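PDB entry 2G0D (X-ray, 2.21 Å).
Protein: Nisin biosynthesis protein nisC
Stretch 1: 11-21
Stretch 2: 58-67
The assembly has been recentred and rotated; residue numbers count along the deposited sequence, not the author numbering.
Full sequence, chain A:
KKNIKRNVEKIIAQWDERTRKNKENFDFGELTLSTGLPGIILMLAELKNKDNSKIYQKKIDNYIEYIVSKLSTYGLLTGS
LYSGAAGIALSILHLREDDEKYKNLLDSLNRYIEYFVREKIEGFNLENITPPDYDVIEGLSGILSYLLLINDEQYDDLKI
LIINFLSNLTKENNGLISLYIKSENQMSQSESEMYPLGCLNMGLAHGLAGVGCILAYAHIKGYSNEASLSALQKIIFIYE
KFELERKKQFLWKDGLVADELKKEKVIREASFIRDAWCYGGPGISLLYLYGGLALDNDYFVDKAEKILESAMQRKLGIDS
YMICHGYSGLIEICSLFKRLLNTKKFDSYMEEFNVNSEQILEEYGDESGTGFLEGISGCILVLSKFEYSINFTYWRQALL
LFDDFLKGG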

# COMPACT_ATOMS: atom_id res chain seq x y z
N ILE A 11 22.76 -7.10 2.48
CA ILE A 11 21.97 -5.88 2.39
C ILE A 11 22.52 -4.84 3.35
O ILE A 11 22.63 -3.65 3.00
CB ILE A 11 20.45 -6.10 2.65
CG1 ILE A 11 19.82 -7.00 1.59
CG2 ILE A 11 19.69 -4.77 2.71
CD1 ILE A 11 18.49 -7.65 2.03
N ILE A 12 22.87 -5.27 4.56
CA ILE A 12 23.45 -4.35 5.53
C ILE A 12 24.77 -3.75 5.00
O ILE A 12 24.98 -2.54 5.11
CB ILE A 12 23.66 -4.99 6.92
CG1 ILE A 12 22.32 -5.39 7.55
CG2 ILE A 12 24.42 -4.02 7.84
CD1 ILE A 12 22.44 -6.42 8.67
N ALA A 13 25.63 -4.60 4.42
CA ALA A 13 26.90 -4.16 3.80
C ALA A 13 26.70 -3.13 2.68
O ALA A 13 27.47 -2.18 2.55
CB ALA A 13 27.69 -5.37 3.27
N GLN A 14 25.66 -3.31 1.88
CA GLN A 14 25.33 -2.36 0.82
C GLN A 14 24.94 -1.00 1.42
O GLN A 14 25.39 0.06 0.95
CB GLN A 14 24.20 -2.91 -0.06
CG GLN A 14 24.63 -4.15 -0.86
CD GLN A 14 23.54 -4.69 -1.79
OE1 GLN A 14 23.07 -3.98 -2.69
NE2 GLN A 14 23.16 -5.95 -1.58
N TRP A 15 24.15 -1.04 2.49
CA TRP A 15 23.70 0.20 3.10
C TRP A 15 24.71 0.85 4.03
O TRP A 15 24.69 2.05 4.19
CB TRP A 15 22.31 0.02 3.74
CG TRP A 15 21.27 0.00 2.69
CD1 TRP A 15 20.66 -1.09 2.15
CD2 TRP A 15 20.75 1.14 1.98
NE1 TRP A 15 19.78 -0.71 1.17
CE2 TRP A 15 19.81 0.66 1.05
CE3 TRP A 15 20.99 2.53 2.05
CZ2 TRP A 15 19.10 1.52 0.19
CZ3 TRP A 15 20.28 3.38 1.20
CH2 TRP A 15 19.34 2.86 0.29
N ASP A 16 25.59 0.06 4.63
CA ASP A 16 26.72 0.62 5.37
C ASP A 16 27.65 1.44 4.46
O ASP A 16 28.11 2.52 4.84
CB ASP A 16 27.49 -0.47 6.12
CG ASP A 16 26.77 -0.95 7.36
OD1 ASP A 16 25.68 -0.43 7.66
OD2 ASP A 16 27.27 -1.86 8.05
N GLU A 17 27.87 0.94 3.24
CA GLU A 17 28.68 1.62 2.24
C GLU A 17 28.00 2.90 1.71
O GLU A 17 28.63 3.97 1.65
CB GLU A 17 29.03 0.66 1.10
CG GLU A 17 30.03 1.19 0.06
CD GLU A 17 31.32 1.78 0.67
OE1 GLU A 17 31.68 1.42 1.82
OE2 GLU A 17 31.97 2.60 -0.00
N ARG A 18 26.73 2.77 1.36
CA ARG A 18 25.94 3.90 0.85
C ARG A 18 25.83 5.07 1.82
O ARG A 18 25.91 6.22 1.40
CB ARG A 18 24.53 3.45 0.42
CG ARG A 18 24.46 2.88 -0.99
CD ARG A 18 23.03 2.53 -1.41
NE ARG A 18 22.26 3.70 -1.82
CZ ARG A 18 21.16 3.66 -2.58
NH1 ARG A 18 20.68 2.50 -3.04
NH2 ARG A 18 20.53 4.80 -2.89
N THR A 19 25.65 4.78 3.11
CA THR A 19 25.56 5.82 4.14
C THR A 19 26.92 6.47 4.47
O THR A 19 26.98 7.62 4.93
CB THR A 19 24.92 5.29 5.43
OG1 THR A 19 25.57 4.09 5.85
CG2 THR A 19 23.42 5.02 5.20
N ARG A 20 28.00 5.72 4.25
CA ARG A 20 29.37 6.22 4.42
C ARG A 20 29.70 7.27 3.34
O ARG A 20 30.53 8.13 3.56
CB ARG A 20 30.36 5.05 4.38
CG ARG A 20 31.71 5.34 5.04
CD ARG A 20 32.76 4.30 4.65
NE ARG A 20 32.84 4.11 3.20
CZ ARG A 20 33.52 4.91 2.37
NH1 ARG A 20 34.18 5.97 2.83
NH2 ARG A 20 33.53 4.65 1.06
N LYS A 21 29.03 7.18 2.19
CA LYS A 21 28.93 8.31 1.25
C LYS A 21 27.52 8.96 1.31
O LYS A 21 27.26 9.90 2.07
CB LYS A 21 29.23 7.84 -0.18
N LYS A 58 21.46 -1.87 16.12
CA LYS A 58 22.54 -0.89 15.98
C LYS A 58 22.51 -0.26 14.58
O LYS A 58 22.59 0.96 14.44
CB LYS A 58 23.90 -1.57 16.26
CG LYS A 58 25.10 -0.65 16.28
CD LYS A 58 25.26 0.05 17.64
CE LYS A 58 24.99 1.55 17.56
NZ LYS A 58 26.23 2.24 17.09
N LYS A 59 22.39 -1.10 13.55
CA LYS A 59 22.24 -0.64 12.17
C LYS A 59 21.01 0.24 12.01
O LYS A 59 21.07 1.30 11.38
CB LYS A 59 22.18 -1.81 11.19
CG LYS A 59 23.35 -2.78 11.29
CD LYS A 59 24.70 -2.14 10.97
CE LYS A 59 25.83 -3.12 11.27
NZ LYS A 59 27.14 -2.63 10.77
N ILE A 60 19.90 -0.19 12.58
CA ILE A 60 18.67 0.59 12.52
C ILE A 60 18.95 1.99 13.05
O ILE A 60 18.68 2.99 12.36
CB ILE A 60 17.51 -0.13 13.27
CG1 ILE A 60 17.02 -1.32 12.42
CG2 ILE A 60 16.33 0.82 13.55
CD1 ILE A 60 16.46 -2.47 13.23
N ASP A 61 19.55 2.06 14.24
CA ASP A 61 19.84 3.35 14.87
C ASP A 61 20.84 4.16 14.06
O ASP A 61 20.69 5.37 13.93
CB ASP A 61 20.27 3.16 16.33
CG ASP A 61 19.10 2.74 17.23
OD1 ASP A 61 17.96 3.18 17.00
OD2 ASP A 61 19.33 1.96 18.18
N ASN A 62 21.82 3.48 13.46
CA ASN A 62 22.71 4.10 12.50
C ASN A 62 21.93 4.74 11.36
O ASN A 62 22.14 5.91 11.03
CB ASN A 62 23.71 3.07 11.94
CG ASN A 62 24.80 2.71 12.92
OD1 ASN A 62 24.98 3.40 13.93
ND2 ASN A 62 25.54 1.63 12.63
N TYR A 63 21.03 3.96 10.76
CA TYR A 63 20.30 4.41 9.60
C TYR A 63 19.32 5.53 9.99
O TYR A 63 19.08 6.44 9.20
CB TYR A 63 19.57 3.24 8.91
CG TYR A 63 20.47 2.11 8.43
CD1 TYR A 63 21.83 2.33 8.16
CD2 TYR A 63 19.95 0.84 8.22
CE1 TYR A 63 22.66 1.30 7.71
CE2 TYR A 63 20.75 -0.19 7.75
CZ TYR A 63 22.11 0.04 7.50
OH TYR A 63 22.91 -0.99 7.05
N ILE A 64 18.77 5.45 11.20
CA ILE A 64 17.89 6.51 11.71
C ILE A 64 18.67 7.82 11.91
O ILE A 64 18.26 8.88 11.42
CB ILE A 64 17.16 6.09 13.01
CG1 ILE A 64 16.09 5.02 12.73
CG2 ILE A 64 16.49 7.29 13.64
CD1 ILE A 64 15.64 4.30 13.96
N GLU A 65 19.79 7.76 12.62
CA GLU A 65 20.61 8.95 12.79
C GLU A 65 21.03 9.51 11.43
O GLU A 65 20.97 10.72 11.20
CB GLU A 65 21.80 8.72 13.73
CG GLU A 65 21.42 8.76 15.23
CD GLU A 65 20.56 9.99 15.64
OE1 GLU A 65 21.13 11.11 15.87
OE2 GLU A 65 19.31 9.83 15.77
N TYR A 66 21.39 8.62 10.51
CA TYR A 66 21.71 9.03 9.14
C TYR A 66 20.51 9.71 8.48
O TYR A 66 20.69 10.67 7.74
CB TYR A 66 22.18 7.85 8.31
CG TYR A 66 22.52 8.17 6.88
CD1 TYR A 66 23.81 8.56 6.53
CD2 TYR A 66 21.56 8.07 5.87
CE1 TYR A 66 24.14 8.85 5.21
CE2 TYR A 66 21.87 8.33 4.55
CZ TYR A 66 23.18 8.73 4.22
OH TYR A 66 23.53 9.01 2.91
N ILE A 67 19.30 9.21 8.72
CA ILE A 67 18.10 9.85 8.19
C ILE A 67 17.85 11.26 8.77
O ILE A 67 17.62 12.20 7.99
CB ILE A 67 16.81 8.98 8.35
CG1 ILE A 67 16.81 7.80 7.35
CG2 ILE A 67 15.57 9.83 8.15
CD1 ILE A 67 15.70 6.79 7.61
O HOH W 1 25.54 0.92 9.98

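The contact is organised around one carboxylate. Asp16 divides its two oxygens between two residues of the second helix: OD2 lies 2.8 Å from Lys59 NZ in a hydrogen-bonded salt bridge, and OD1 accepts a hydrogen bond from Tyr63 OH at 2.9 Å. Lys59 and Tyr63 stand four residues apart, about one helical turn, so their side chains can converge on the same acid. The CA-to-CB bond of Asp16 points sideways to the other helix, yet the end of the side chain comes nearer to it. Lys59 starts toward the first helix and covers the remaining gap with its long chain, chi3 and chi4 both t after two m torsions.

A water extends this network by one more residue. It donates to Asp16 OD1 at 2.7 Å and accepts from Asn62 ND2, also at 2.7 Å. The CA-to-CB bond of Asn62 points toward the first helix, but its nearest side-chain atom, Asn62 ND2, stays 5.4 Å from Asp16 OD1; the water supplies the missing reach. OD1 therefore serves two donors, the phenol and the water, while OD2 holds the ammonium.

Tyr63 joins the polar part of the contact to its packing. Its side chain is a knob in a hole formed by Ile12, Trp15, Asp16 and Thr19, residues spaced three, one and three apart so that they line one side of a helix. The carboxylate oxygen OD1 of Asp16 sits at the ring edge, near the ring plane, where a phenolic hydroxyl can donate to it. The same hydroxyl is closely packed: Tyr63 OH is 3.5 Å from Trp15 CB and 3.5 Å from Ile12 CG2. Trp15 begins toward the second helix, but the end of its side chain leads away, so the touch is made near the backbone, with Trp15 CB 3.8 Å from Tyr63 CZ. Ile12 CG2 packs at 3.7 Å against Lys59 CD, using the aliphatic part of the lysine while its charged end is engaged with Asp16.

At the other end, Thr19 meets Tyr66. Thr19 CG2 lies 3.5 Å from the centroid of the Tyr66 ring and only 6° off the ring normal, a CH-pi contact almost directly over the face. Thr19 CB is also over that face, 3.6 Å from Tyr66 CD1. With chi1 in p, the methyl lies over the ring while Thr19 OG1 lies 2.8 Å from Trp15 O and 3.2 Å from Asp16 O, on its own helix. Tyr66 OH finds its hydrogen bond elsewhere in the structure.

The helix axes run 29° from parallel and approach to 11.2 Å, a wide separation that long or aromatic side chains span. The nearest CA pairs, Ile12 with Lys59 at 7.7 Å between CA atoms and Thr19 with Tyr66 at 7.1 Å between theirs, are seven residues apart on both helices: one heptad separates the two ends, and Tyr63 fills the space between.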